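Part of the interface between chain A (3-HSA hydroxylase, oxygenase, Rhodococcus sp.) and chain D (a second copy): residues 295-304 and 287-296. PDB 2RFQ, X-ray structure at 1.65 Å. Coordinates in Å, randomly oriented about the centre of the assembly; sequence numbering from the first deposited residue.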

# COMPACT_ATOMS: atom_id res chain seq x y z
N ARG A 295 -4.59 6.67 19.26
CA ARG A 295 -5.95 6.40 19.75
C ARG A 295 -6.13 4.95 20.11
O ARG A 295 -6.67 4.64 21.16
CB ARG A 295 -6.98 6.80 18.71
CG ARG A 295 -7.24 8.31 18.66
CD ARG A 295 -8.38 8.57 17.69
NE ARG A 295 -8.56 9.99 17.41
CZ ARG A 295 -9.31 10.81 18.15
NH1 ARG A 295 -9.99 10.35 19.21
NH2 ARG A 295 -9.40 12.10 17.84
N GLN A 296 -5.65 4.05 19.25
CA GLN A 296 -5.78 2.61 19.56
C GLN A 296 -4.84 2.17 20.68
O GLN A 296 -5.25 1.43 21.61
CB GLN A 296 -5.54 1.78 18.31
CG GLN A 296 -6.60 2.07 17.26
CD GLN A 296 -6.54 1.12 16.08
OE1 GLN A 296 -5.50 0.99 15.42
NE2 GLN A 296 -7.67 0.44 15.81
N LEU A 297 -3.58 2.60 20.61
CA LEU A 297 -2.60 2.17 21.60
C LEU A 297 -2.99 2.62 23.00
O LEU A 297 -2.99 1.82 23.93
CB LEU A 297 -1.21 2.70 21.23
CG LEU A 297 -0.07 2.09 22.03
CD1 LEU A 297 0.22 0.64 21.56
CD2 LEU A 297 1.15 2.94 21.84
N SER A 298 -3.33 3.90 23.14
CA SER A 298 -3.77 4.40 24.43
C SER A 298 -5.19 3.92 24.79
O SER A 298 -5.49 3.63 25.97
CB SER A 298 -3.65 5.92 24.45
OG SER A 298 -4.58 6.55 23.60
N GLY A 299 -6.04 3.78 23.77
CA GLY A 299 -7.44 3.32 23.96
C GLY A 299 -7.56 1.94 24.57
O GLY A 299 -8.35 1.72 25.51
N ASN A 300 -6.81 0.98 24.02
CA ASN A 300 -6.86 -0.37 24.55
C ASN A 300 -6.33 -0.41 25.99
O ASN A 300 -6.88 -1.10 26.83
CB ASN A 300 -6.08 -1.33 23.65
CG ASN A 300 -6.75 -1.54 22.31
OD1 ASN A 300 -6.06 -1.61 21.26
ND2 ASN A 300 -8.07 -1.69 22.31
N VAL A 301 -5.25 0.34 26.26
CA VAL A 301 -4.73 0.43 27.63
C VAL A 301 -5.81 1.01 28.56
O VAL A 301 -6.08 0.47 29.64
CB VAL A 301 -3.43 1.26 27.69
CG1 VAL A 301 -3.12 1.62 29.13
CG2 VAL A 301 -2.27 0.44 27.10
N ALA A 302 -6.44 2.11 28.13
CA ALA A 302 -7.50 2.74 28.94
C ALA A 302 -8.67 1.76 29.25
O ALA A 302 -9.20 1.72 30.38
CB ALA A 302 -8.00 4.01 28.25
N ASP A 303 -9.08 1.00 28.24
CA ASP A 303 -10.17 0.04 28.40
C ASP A 303 -9.80 -1.06 29.38
O ASP A 303 -10.60 -1.42 30.26
CB ASP A 303 -10.57 -0.54 27.04
CG ASP A 303 -11.30 0.48 26.16
OD1 ASP A 303 -11.55 1.62 26.59
OD2 ASP A 303 -11.68 0.09 25.05
N GLU A 304 -8.59 -1.60 29.25
CA GLU A 304 -8.16 -2.62 30.21
C GLU A 304 -8.17 -2.05 31.63
O GLU A 304 -8.69 -2.67 32.57
CB GLU A 304 -6.76 -3.16 29.88
CG GLU A 304 -6.65 -3.82 28.48
CD GLU A 304 -5.30 -4.43 28.22
OE1 GLU A 304 -4.38 -4.26 29.05
OE2 GLU A 304 -5.16 -5.09 27.16
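Chain D (287-296) SSDIDAAWRQ

The strongest polar contacts between the two stretches converge on one side-chain amide, that of Gln A296. Its NE2 donates to Asp D291 OD2 at 2.8 Å, nearly in line (N-H...O angle 169°), and also to Ser D288 O at 2.9 Å, with a more bent angle of 143°. A primary amide suits this place because it has two hydrogens to give, one to a carboxylate and one to a backbone carbonyl. That carbonyl is already used within the helix: Ala D292 N donates to Ser D288 O at 2.9 Å, so the glutamine adds a second donor to the same oxygen.

Asp D291 is held ready by its own chain. Its OD2 accepts from Arg D295 NE at 2.8 Å in a salt bridge that links residues one helical turn apart, and the same oxygen therefore accepts from Arg D295 of its own helix and from Gln A296 of the other subunit.

Beyond this bridge, Arg D295 extends over chain A with chi1 m and chi2 and chi3 both t. One water joins its tip to Asp A303: the water accepts from Arg D295 NH1 at 2.9 Å and donates to Asp A303 OD1 at 3.0 Å. The direct approach, Asp A303 OD2 to Arg D295 NH2, is 4.2 Å, too long for a salt bridge, though the opposite charges still favour the pairing.

Both stretches are helical throughout, with backbone angles near -60/-45. Chain D crosses chain A at 90°, neither parallel nor antiparallel, and the axes come within 10.8 Å. Such a crossing confines contact to a small patch, 396 Å² counting both sides. The nearest backbones pair Gln A296 with Ala D292 (CA to CA 6.8 Å) and Arg A295 with Arg D295 (CA to CA 7.1 Å).

Packing is reciprocal. Gln A296 is a knob among Ser D288, Asp D291, Ala D292 and Arg D295; Gln A296 NE2 lies 3.8 Å from Ala D292 CB. Arg D295 is the answering knob, among Arg A295, Gln A296, Gly A299 and Asn A300. Gly A299 makes room for it: Gly A299 CA lies 3.8 Å from Arg D295 NH1, and a CB ideally placed on Gly A299 would fall only 2.4 Å from Arg D295 NH1, a clash. The carbonyl of Arg A295 lies over one face of this guanidinium.

Aliphatic portions of polar side chains also pack together. Gln A296 CG meets Arg D295 CD at 3.9 Å, and Arg A295 CD rests 3.8 Å from Gln D296 CG.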

# COMPACT_ATOMS: atom_id res chain seq x y z
N SER D 287 -10.06 -5.66 10.89
CA SER D 287 -10.73 -5.27 12.15
C SER D 287 -10.03 -4.06 12.78
O SER D 287 -10.69 -3.13 13.28
CB SER D 287 -10.77 -6.44 13.12
OG SER D 287 -9.48 -6.89 13.40
N SER D 288 -8.69 -4.02 12.69
CA SER D 288 -7.97 -2.89 13.31
C SER D 288 -8.27 -1.59 12.58
O SER D 288 -8.52 -0.55 13.21
CB SER D 288 -6.45 -3.15 13.34
OG SER D 288 -5.79 -2.03 13.92
N ASP D 289 -8.26 -1.64 11.25
CA ASP D 289 -8.48 -0.44 10.45
C ASP D 289 -9.92 0.08 10.54
O ASP D 289 -10.16 1.31 10.55
CB ASP D 289 -8.03 -0.66 9.00
CG ASP D 289 -6.53 -0.91 8.88
OD1 ASP D 289 -5.80 -0.57 9.85
OD2 ASP D 289 -6.08 -1.38 7.81
N ILE D 290 -10.88 -0.84 10.61
CA ILE D 290 -12.29 -0.42 10.83
C ILE D 290 -12.41 0.27 12.18
O ILE D 290 -13.01 1.36 12.30
CB ILE D 290 -13.23 -1.63 10.75
CG1 ILE D 290 -13.17 -2.19 9.32
CG2 ILE D 290 -14.65 -1.23 11.14
CD1 ILE D 290 -13.78 -3.63 9.24
N ASP D 291 -11.82 -0.34 13.20
CA ASP D 291 -11.85 0.27 14.54
C ASP D 291 -11.19 1.66 14.55
O ASP D 291 -11.71 2.61 15.17
CB ASP D 291 -11.15 -0.63 15.55
CG ASP D 291 -11.12 -0.00 16.92
OD1 ASP D 291 -12.19 -0.04 17.61
OD2 ASP D 291 -10.06 0.52 17.31
N ALA D 292 -10.04 1.80 13.87
CA ALA D 292 -9.37 3.10 13.77
C ALA D 292 -10.28 4.14 13.11
O ALA D 292 -10.38 5.28 13.58
CB ALA D 292 -8.07 2.97 12.99
N ALA D 293 -10.93 3.74 12.01
CA ALA D 293 -11.86 4.64 11.32
C ALA D 293 -12.95 5.11 12.27
O ALA D 293 -13.27 6.30 12.34
CB ALA D 293 -12.48 3.89 10.14
N TRP D 294 -13.54 4.18 13.01
CA TRP D 294 -14.61 4.58 13.93
C TRP D 294 -14.09 5.44 15.08
O TRP D 294 -14.71 6.43 15.44
CB TRP D 294 -15.35 3.37 14.47
CG TRP D 294 -16.44 3.77 15.41
CD1 TRP D 294 -16.47 3.58 16.76
CD2 TRP D 294 -17.66 4.46 15.07
NE1 TRP D 294 -17.65 4.10 17.29
CE2 TRP D 294 -18.39 4.65 16.27
CE3 TRP D 294 -18.20 4.95 13.86
CZ2 TRP D 294 -19.63 5.31 16.32
CZ3 TRP D 294 -19.45 5.61 13.91
CH2 TRP D 294 -20.14 5.77 15.12
N ARG D 295 -12.95 5.09 15.66
CA ARG D 295 -12.41 5.92 16.75
C ARG D 295 -12.20 7.37 16.33
O ARG D 295 -12.55 8.28 17.09
CB ARG D 295 -11.09 5.37 17.24
CG ARG D 295 -11.26 4.09 18.04
CD ARG D 295 -9.91 3.67 18.63
NE ARG D 295 -9.99 2.40 19.37
CZ ARG D 295 -10.17 2.31 20.69
NH1 ARG D 295 -10.32 3.39 21.44
NH2 ARG D 295 -10.21 1.11 21.27
N GLN D 296 -11.65 7.58 15.14
CA GLN D 296 -11.40 8.95 14.68
C GLN D 296 -12.70 9.64 14.29
O GLN D 296 -12.93 10.80 14.68
CB GLN D 296 -10.43 8.96 13.50
CG GLN D 296 -9.04 8.47 13.92
CD GLN D 296 -8.02 8.66 12.84
OE1 GLN D 296 -8.20 8.18 11.71
NE2 GLN D 296 -6.94 9.35 13.17
O HOH W 1 -10.91 3.54 24.32